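Local coordinates for protein dehalogenase-like hydrolase (Ralstonia solanacearum, PDB 3UMB) that probably catalyses the hydrolytic dehalogenation of small (S)-2-haloalkanoic acids to the corresponding (R)-2-hydroxyalkanoic acids, releasing halide, at residues 52-64 with 146-158. Numbering follows the deposited sequence.
With K (potassium ion), chain C.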
ATOM      1  N   SER A  52      -5.411  -4.392  -6.884  1.00 13.75           N
ATOM      2  CA  SER A  52      -6.779  -4.755  -6.516  1.00 13.97           C
ATOM      3  C   SER A  52      -7.635  -3.501  -6.383  1.00 15.11           C
ATOM      4  O   SER A  52      -8.828  -3.548  -6.715  1.00 15.92           O
ATOM      5  CB  SER A  52      -6.784  -5.630  -5.238  1.00 14.24           C
ATOM      6  OG  SER A  52      -6.265  -6.958  -5.540  1.00 13.42           O
ATOM      7  N   LEU A  53      -7.022  -2.403  -5.902  1.00 14.31           N
ATOM      8  CA  LEU A  53      -7.662  -1.102  -5.813  1.00 15.59           C
ATOM      9  C   LEU A  53      -8.001  -0.586  -7.179  1.00 15.51           C
ATOM     10  O   LEU A  53      -9.067   0.001  -7.309  1.00 15.07           O
ATOM     11  CB  LEU A  53      -6.819  -0.068  -5.012  1.00 16.30           C
ATOM     12  CG  LEU A  53      -7.490   1.193  -4.397  1.00 18.57           C
ATOM     13  CD1 LEU A  53      -8.821   0.878  -3.745  1.00 17.57           C
ATOM     14  CD2 LEU A  53      -6.561   1.889  -3.326  1.00 20.43           C
ATOM     15  N   ALA A  54      -7.168  -0.879  -8.188  1.00 15.88           N
ATOM     16  CA  ALA A  54      -7.328  -0.370  -9.566  1.00 16.54           C
ATOM     17  C   ALA A  54      -8.387  -1.118 -10.353  1.00 17.58           C
ATOM     18  O   ALA A  54      -8.894  -0.582 -11.342  1.00 17.58           O
ATOM     19  CB  ALA A  54      -5.976  -0.435 -10.412  1.00 15.98           C
ATOM     20  N   GLY A  55      -8.616  -2.384  -9.976  1.00 17.31           N
ATOM     21  CA  GLY A  55      -9.564  -3.240 -10.615  1.00 16.51           C
ATOM     22  C   GLY A  55     -10.322  -3.980  -9.563  1.00 17.09           C
ATOM     23  O   GLY A  55      -9.950  -5.085  -9.199  1.00 15.46           O
ATOM     24  N   PRO A  56     -11.380  -3.358  -9.027  1.00 18.55           N
ATOM     25  CA  PRO A  56     -12.131  -3.939  -7.893  1.00 19.22           C
ATOM     26  C   PRO A  56     -12.841  -5.255  -8.262  1.00 20.43           C
ATOM     27  O   PRO A  56     -13.315  -5.968  -7.378  1.00 19.89           O
ATOM     28  CB  PRO A  56     -13.160  -2.880  -7.574  1.00 19.44           C
ATOM     29  CG  PRO A  56     -12.777  -1.693  -8.291  1.00 19.11           C
ATOM     30  CD  PRO A  56     -11.904  -2.046  -9.415  1.00 18.65           C
ATOM     31  N   SER A  57     -12.905  -5.572  -9.554  1.00 21.49           N
ATOM     32  CA  SER A  57     -13.384  -6.877 -10.008  1.00 22.23           C
ATOM     33  C   SER A  57     -12.275  -7.743 -10.624  1.00 22.31           C
ATOM     34  O   SER A  57     -12.553  -8.628 -11.405  1.00 23.39           O
ATOM     35  CB  SER A  57     -14.498  -6.715 -11.060  1.00 22.37           C
ATOM     36  OG  SER A  57     -15.303  -5.550 -10.863  1.00 23.83           O
ATOM     37  N   GLY A  58     -11.025  -7.485 -10.302  1.00 21.83           N
ATOM     38  CA  GLY A  58      -9.961  -8.354 -10.728  1.00 21.61           C
ATOM     39  C   GLY A  58      -9.322  -7.980 -12.049  1.00 21.68           C
ATOM     40  O   GLY A  58      -8.514  -8.745 -12.551  1.00 21.88           O
ATOM     41  N   GLU A  59      -9.638  -6.800 -12.567  1.00 21.33           N
ATOM     42  CA  GLU A  59      -9.135  -6.351 -13.846  1.00 22.70           C
ATOM     43  C   GLU A  59      -7.612  -6.336 -13.942  1.00 22.14           C
ATOM     44  O   GLU A  59      -7.070  -6.465 -15.025  1.00 21.50           O
ATOM     45  CB  GLU A  59      -9.622  -4.935 -14.122  1.00 24.23           C
ATOM     46  CG  GLU A  59     -11.109  -4.838 -14.399  1.00 28.22           C
ATOM     47  CD  GLU A  59     -11.986  -4.743 -13.148  1.00 31.38           C
ATOM     48  OE1 GLU A  59     -11.523  -5.054 -12.006  1.00 30.60           O
ATOM     49  OE2 GLU A  59     -13.162  -4.354 -13.350  1.00 35.60           O
ATOM     50  N   HIS A  60      -6.928  -6.169 -12.816  1.00 21.60           N
ATOM     51  CA  HIS A  60      -5.473  -6.091 -12.835  1.00 20.71           C
ATOM     52  C   HIS A  60      -4.830  -7.136 -11.968  1.00 20.00           C
ATOM     53  O   HIS A  60      -3.692  -6.993 -11.591  1.00 21.63           O
ATOM     54  CB  HIS A  60      -4.996  -4.671 -12.501  1.00 20.05           C
ATOM     55  CG  HIS A  60      -5.510  -3.648 -13.456  1.00 18.11           C
ATOM     56  ND1 HIS A  60      -5.086  -3.568 -14.769  1.00 17.57           N
ATOM     57  CD2 HIS A  60      -6.440  -2.673 -13.306  1.00 20.06           C
ATOM     58  CE1 HIS A  60      -5.731  -2.590 -15.380  1.00 16.59           C
ATOM     59  NE2 HIS A  60      -6.546  -2.017 -14.510  1.00 15.79           N
ATOM     60  N   TYR A  61      -5.519  -8.234 -11.741  1.00 19.00           N
ATOM     61  CA  TYR A  61      -5.005  -9.290 -10.925  1.00 18.96           C
ATOM     62  C   TYR A  61      -3.827  -9.980 -11.610  1.00 19.47           C
ATOM     63  O   TYR A  61      -3.792 -10.143 -12.798  1.00 19.09           O
ATOM     64  CB  TYR A  61      -6.102 -10.329 -10.610  1.00 18.83           C
ATOM     65  CG  TYR A  61      -5.581 -11.512  -9.812  1.00 19.01           C
ATOM     66  CD1 TYR A  61      -5.362 -11.409  -8.442  1.00 17.99           C
ATOM     67  CD2 TYR A  61      -5.252 -12.727 -10.440  1.00 20.39           C
ATOM     68  CE1 TYR A  61      -4.843 -12.444  -7.728  1.00 16.77           C
ATOM     69  CE2 TYR A  61      -4.760 -13.822  -9.696  1.00 16.82           C
ATOM     70  CZ  TYR A  61      -4.538 -13.669  -8.360  1.00 19.09           C
ATOM     71  OH  TYR A  61      -4.026 -14.724  -7.613  1.00 18.27           O
ATOM     72  N   LYS A  62      -2.890 -10.432 -10.800  1.00 20.44           N
ATOM     73  CA  LYS A  62      -1.818 -11.285 -11.225  1.00 20.70           C
ATOM     74  C   LYS A  62      -1.449 -12.111 -10.003  1.00 19.93           C
ATOM     75  O   LYS A  62      -1.481 -11.580  -8.873  1.00 19.26           O
ATOM     76  CB  LYS A  62      -0.667 -10.397 -11.664  1.00 21.06           C
ATOM     77  CG  LYS A  62       0.577 -11.060 -12.143  1.00 25.37           C
ATOM     78  CD  LYS A  62       1.644  -9.927 -12.425  1.00 28.12           C
ATOM     79  CE  LYS A  62       2.801 -10.359 -13.332  1.00 30.15           C
ATOM     80  NZ  LYS A  62       3.296  -9.233 -14.185  1.00 30.57           N
ATOM     81  N   PRO A  63      -1.106 -13.403 -10.204  1.00 19.78           N
ATOM     82  CA  PRO A  63      -0.886 -14.245  -9.012  1.00 19.94           C
ATOM     83  C   PRO A  63       0.304 -13.776  -8.208  1.00 19.44           C
ATOM     84  O   PRO A  63       1.218 -13.183  -8.765  1.00 20.18           O
ATOM     85  CB  PRO A  63      -0.666 -15.684  -9.564  1.00 20.07           C
ATOM     86  CG  PRO A  63      -0.952 -15.631 -11.037  1.00 20.40           C
ATOM     87  CD  PRO A  63      -1.011 -14.148 -11.481  1.00 20.43           C
ATOM     88  N   PHE A  64       0.265 -14.063  -6.915  1.00 19.44           N
ATOM     89  CA  PHE A  64       1.165 -13.525  -5.924  1.00 19.91           C
ATOM     90  C   PHE A  64       2.619 -13.825  -6.245  1.00 21.77           C
ATOM     91  O   PHE A  64       3.517 -13.056  -5.851  1.00 22.71           O
ATOM     92  CB  PHE A  64       0.817 -14.121  -4.575  1.00 18.84           C
ATOM     93  CG  PHE A  64       1.427 -13.409  -3.373  1.00 18.41           C
ATOM     94  CD1 PHE A  64       1.301 -12.022  -3.199  1.00 17.53           C
ATOM     95  CD2 PHE A  64       2.100 -14.114  -2.400  1.00 17.48           C
ATOM     96  CE1 PHE A  64       1.807 -11.397  -2.093  1.00 14.61           C
ATOM     97  CE2 PHE A  64       2.663 -13.454  -1.269  1.00 14.13           C
ATOM     98  CZ  PHE A  64       2.478 -12.111  -1.119  1.00 16.50           C
ATOM     99  N   LEU A 146      -6.659 -21.947   1.656  1.00 25.55           N
ATOM    100  CA  LEU A 146      -7.367 -21.014   0.778  1.00 24.24           C
ATOM    101  C   LEU A 146      -6.447 -19.891   0.228  1.00 23.51           C
ATOM    102  O   LEU A 146      -5.564 -19.381   0.900  1.00 23.45           O
ATOM    103  CB  LEU A 146      -8.589 -20.434   1.520  1.00 22.67           C
ATOM    104  CG  LEU A 146      -9.522 -21.466   2.209  1.00 22.14           C
ATOM    105  CD1 LEU A 146     -10.362 -20.821   3.222  1.00 18.36           C
ATOM    106  CD2 LEU A 146     -10.425 -22.195   1.189  1.00 21.91           C
ATOM    107  N   SER A 147      -6.661 -19.555  -1.031  1.00 23.20           N
ATOM    108  CA  SER A 147      -5.908 -18.539  -1.733  1.00 22.27           C
ATOM    109  C   SER A 147      -6.856 -17.515  -2.296  1.00 20.84           C
ATOM    110  O   SER A 147      -7.889 -17.863  -2.856  1.00 21.38           O
ATOM    111  CB  SER A 147      -5.170 -19.175  -2.885  1.00 22.95           C
ATOM    112  OG  SER A 147      -4.617 -18.214  -3.763  1.00 23.58           O
ATOM    113  N   VAL A 148      -6.469 -16.259  -2.203  1.00 19.08           N
ATOM    114  CA  VAL A 148      -7.212 -15.175  -2.823  1.00 18.28           C
ATOM    115  C   VAL A 148      -7.246 -15.298  -4.328  1.00 17.38           C
ATOM    116  O   VAL A 148      -7.893 -14.533  -5.006  1.00 15.68           O
ATOM    117  CB  VAL A 148      -6.580 -13.822  -2.477  1.00 18.49           C
ATOM    118  CG1 VAL A 148      -6.438 -13.675  -0.968  1.00 15.57           C
ATOM    119  CG2 VAL A 148      -5.199 -13.665  -3.223  1.00 19.57           C
ATOM    120  N   ASP A 149      -6.527 -16.259  -4.876  1.00 18.84           N
ATOM    121  CA  ASP A 149      -6.581 -16.484  -6.299  1.00 20.32           C
ATOM    122  C   ASP A 149      -7.989 -16.885  -6.828  1.00 20.46           C
ATOM    123  O   ASP A 149      -8.299 -16.707  -7.998  1.00 21.31           O
ATOM    124  CB  ASP A 149      -5.585 -17.580  -6.655  1.00 21.68           C
ATOM    125  CG  ASP A 149      -5.439 -17.754  -8.136  1.00 21.43           C
ATOM    126  OD1 ASP A 149      -4.722 -16.957  -8.804  1.00 20.71           O
ATOM    127  OD2 ASP A 149      -6.029 -18.709  -8.613  1.00 23.62           O
ATOM    128  N   ALA A 150      -8.802 -17.463  -5.964  1.00 20.75           N
ATOM    129  CA  ALA A 150     -10.182 -17.875  -6.278  1.00 20.93           C
ATOM    130  C   ALA A 150     -11.023 -16.658  -6.629  1.00 21.61           C
ATOM    131  O   ALA A 150     -11.951 -16.758  -7.442  1.00 22.81           O
ATOM    132  CB  ALA A 150     -10.782 -18.603  -5.044  1.00 20.50           C
ATOM    133  N   VAL A 151     -10.697 -15.498  -6.024  1.00 20.26           N
ATOM    134  CA  VAL A 151     -11.469 -14.324  -6.264  1.00 19.16           C
ATOM    135  C   VAL A 151     -10.699 -13.252  -7.041  1.00 19.72           C
ATOM    136  O   VAL A 151     -11.269 -12.238  -7.372  1.00 19.51           O
ATOM    137  CB  VAL A 151     -12.020 -13.794  -4.955  1.00 19.26           C
ATOM    138  CG1 VAL A 151     -12.969 -14.884  -4.301  1.00 17.92           C
ATOM    139  CG2 VAL A 151     -10.855 -13.447  -3.972  1.00 17.74           C
ATOM    140  N   ARG A 152      -9.405 -13.450  -7.327  1.00 19.88           N
ATOM    141  CA  ARG A 152      -8.654 -12.507  -8.126  1.00 18.86           C
ATOM    142  C   ARG A 152      -8.556 -11.137  -7.463  1.00 18.10           C
ATOM    143  O   ARG A 152      -8.420 -10.139  -8.128  1.00 16.88           O
ATOM    144  CB  ARG A 152      -9.253 -12.410  -9.541  1.00 19.08           C
ATOM    145  CG  ARG A 152      -9.243 -13.804 -10.328  1.00 20.97           C
ATOM    146  CD  ARG A 152      -9.863 -13.752 -11.727  1.00 22.59           C
ATOM    147  NE  ARG A 152      -9.438 -12.585 -12.503  1.00 25.03           N
ATOM    148  CZ  ARG A 152      -8.305 -12.505 -13.173  1.00 28.29           C
ATOM    149  NH1 ARG A 152      -7.461 -13.550 -13.195  1.00 31.78           N
ATOM    150  NH2 ARG A 152      -8.018 -11.388 -13.838  1.00 26.75           N
ATOM    151  N   LEU A 153      -8.556 -11.122  -6.142  1.00 17.10           N
ATOM    152  CA  LEU A 153      -8.490  -9.867  -5.381  1.00 17.47           C
ATOM    153  C   LEU A 153      -7.727 -10.099  -4.074  1.00 17.44           C
ATOM    154  O   LEU A 153      -7.978 -11.121  -3.349  1.00 19.33           O
ATOM    155  CB  LEU A 153      -9.889  -9.347  -5.045  1.00 16.57           C
ATOM    156  CG  LEU A 153     -10.730  -8.788  -6.215  1.00 16.83           C
ATOM    157  CD1 LEU A 153     -12.170  -8.842  -5.842  1.00 15.36           C
ATOM    158  CD2 LEU A 153     -10.336  -7.337  -6.662  1.00 15.24           C
ATOM    159  N   TYR A 154      -6.824  -9.185  -3.755  1.00 16.22           N
ATOM    160  CA  TYR A 154      -5.985  -9.330  -2.565  1.00 15.69           C
ATOM    161  C   TYR A 154      -6.653  -8.710  -1.362  1.00 15.95           C
ATOM    162  O   TYR A 154      -7.456  -7.793  -1.480  1.00 15.35           O
ATOM    163  CB  TYR A 154      -4.643  -8.671  -2.818  1.00 16.02           C
ATOM    164  CG  TYR A 154      -3.784  -9.455  -3.750  1.00 14.55           C
ATOM    165  CD1 TYR A 154      -3.623  -9.071  -5.046  1.00 11.70           C
ATOM    166  CD2 TYR A 154      -3.126 -10.617  -3.320  1.00 17.50           C
ATOM    167  CE1 TYR A 154      -2.839  -9.820  -5.932  1.00 15.23           C
ATOM    168  CE2 TYR A 154      -2.359 -11.401  -4.210  1.00 17.94           C
ATOM    169  CZ  TYR A 154      -2.178 -10.965  -5.503  1.00 17.77           C
ATOM    170  OH  TYR A 154      -1.380 -11.690  -6.400  1.00 17.44           O
ATOM    171  N   LYS A 155      -6.317  -9.195  -0.180  1.00 16.70           N
ATOM    172  CA  LYS A 155      -6.628  -8.472   1.045  1.00 16.89           C
ATOM    173  C   LYS A 155      -6.140  -7.067   0.869  1.00 16.32           C
ATOM    174  O   LYS A 155      -5.059  -6.868   0.286  1.00 17.95           O
ATOM    175  CB  LYS A 155      -5.894  -9.056   2.250  1.00 17.46           C
ATOM    176  CG  LYS A 155      -6.237 -10.517   2.561  1.00 20.80           C
ATOM    177  CD  LYS A 155      -5.040 -11.167   3.258  1.00 23.40           C
ATOM    178  CE  LYS A 155      -5.383 -12.373   4.108  1.00 23.81           C
ATOM    179  NZ  LYS A 155      -4.086 -12.954   4.701  1.00 24.40           N
ATOM    180  N   THR A 156      -6.859  -6.082   1.399  1.00 15.68           N
ATOM    181  CA  THR A 156      -7.986  -6.258   2.341  1.00 15.27           C
ATOM    182  C   THR A 156      -9.391  -6.373   1.717  1.00 15.84           C
ATOM    183  O   THR A 156     -10.381  -6.115   2.391  1.00 16.45           O
ATOM    184  CB  THR A 156      -8.017  -5.074   3.279  1.00 15.25           C
ATOM    185  OG1 THR A 156      -7.806  -3.899   2.506  1.00 14.69           O
ATOM    186  CG2 THR A 156      -6.860  -5.150   4.323  1.00 13.34           C
ATOM    187  N   ALA A 157      -9.467  -6.728   0.434  1.00 14.50           N
ATOM    188  CA  ALA A 157     -10.702  -6.808  -0.308  1.00 14.39           C
ATOM    189  C   ALA A 157     -11.717  -7.739   0.352  1.00 14.79           C
ATOM    190  O   ALA A 157     -11.339  -8.844   0.719  1.00 15.34           O
ATOM    191  CB  ALA A 157     -10.362  -7.327  -1.771  1.00 14.12           C
ATOM    192  N   PRO A 158     -12.999  -7.307   0.507  1.00 15.17           N
ATOM    193  CA  PRO A 158     -14.002  -8.187   1.164  1.00 15.54           C
ATOM    194  C   PRO A 158     -14.071  -9.610   0.573  1.00 16.11           C
ATOM    195  O   PRO A 158     -14.260 -10.566   1.307  1.00 12.57           O
ATOM    196  CB  PRO A 158     -15.335  -7.476   0.930  1.00 15.29           C
ATOM    197  CG  PRO A 158     -14.987  -6.011   0.859  1.00 14.10           C
ATOM    198  CD  PRO A 158     -13.508  -5.923   0.373  1.00 16.10           C
TER
HETATM  199  K     K C 235     -17.882  -6.726 -11.170  1.00 35.55           K
HETATM  200  O   HOH W   1      -6.776  -7.825  -8.156  1.00 10.88           O
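G58 and R152 bring their CA atoms within 5.1 Å where the loop leaving helix 33-54 meets the loop leaving strand 144-147, at the edge of the parallel sheet in the Rossmann-like core of this HAD-superfamily hydrolase. The contact ties the helical cap region to that core. Two type I turns sharing G58 fold 55-61 back on itself; glycine takes the positive phi of G58 (91°) easily and, lacking CB, lets the backbone come close to R152. The Y61 ring lies across 149-152: R152 CA sits over one face, 3.7 Å from the centroid, in a CH-pi contact. With CG anti to the backbone N (chi1 177°), Y61 carries its hydroxyl to the anti lone pair of D149 OD1, 2.6 Å from OH. R152 bends at chi3, which brings Y61 CD2 over one guanidinium face, the planes steeply inclined, while NH2 makes a weak bond to G58 O. The branched end of L153 lays CD2 against the first turn, 3.4 Å from G55 O. S52 is small enough to let the backbone close in: Y154 N donates to OG at 2.9 Å, nearly straight at 172°, and a water links OG to R152 O. Y154 reaches between Y61 and F64, sliding past the Y61 ring with little overlap and touching F64 CD1 through CE2. Its OH donates a very short 2.5 Å bond to K62 O, which lies in the plane of the Y154 ring.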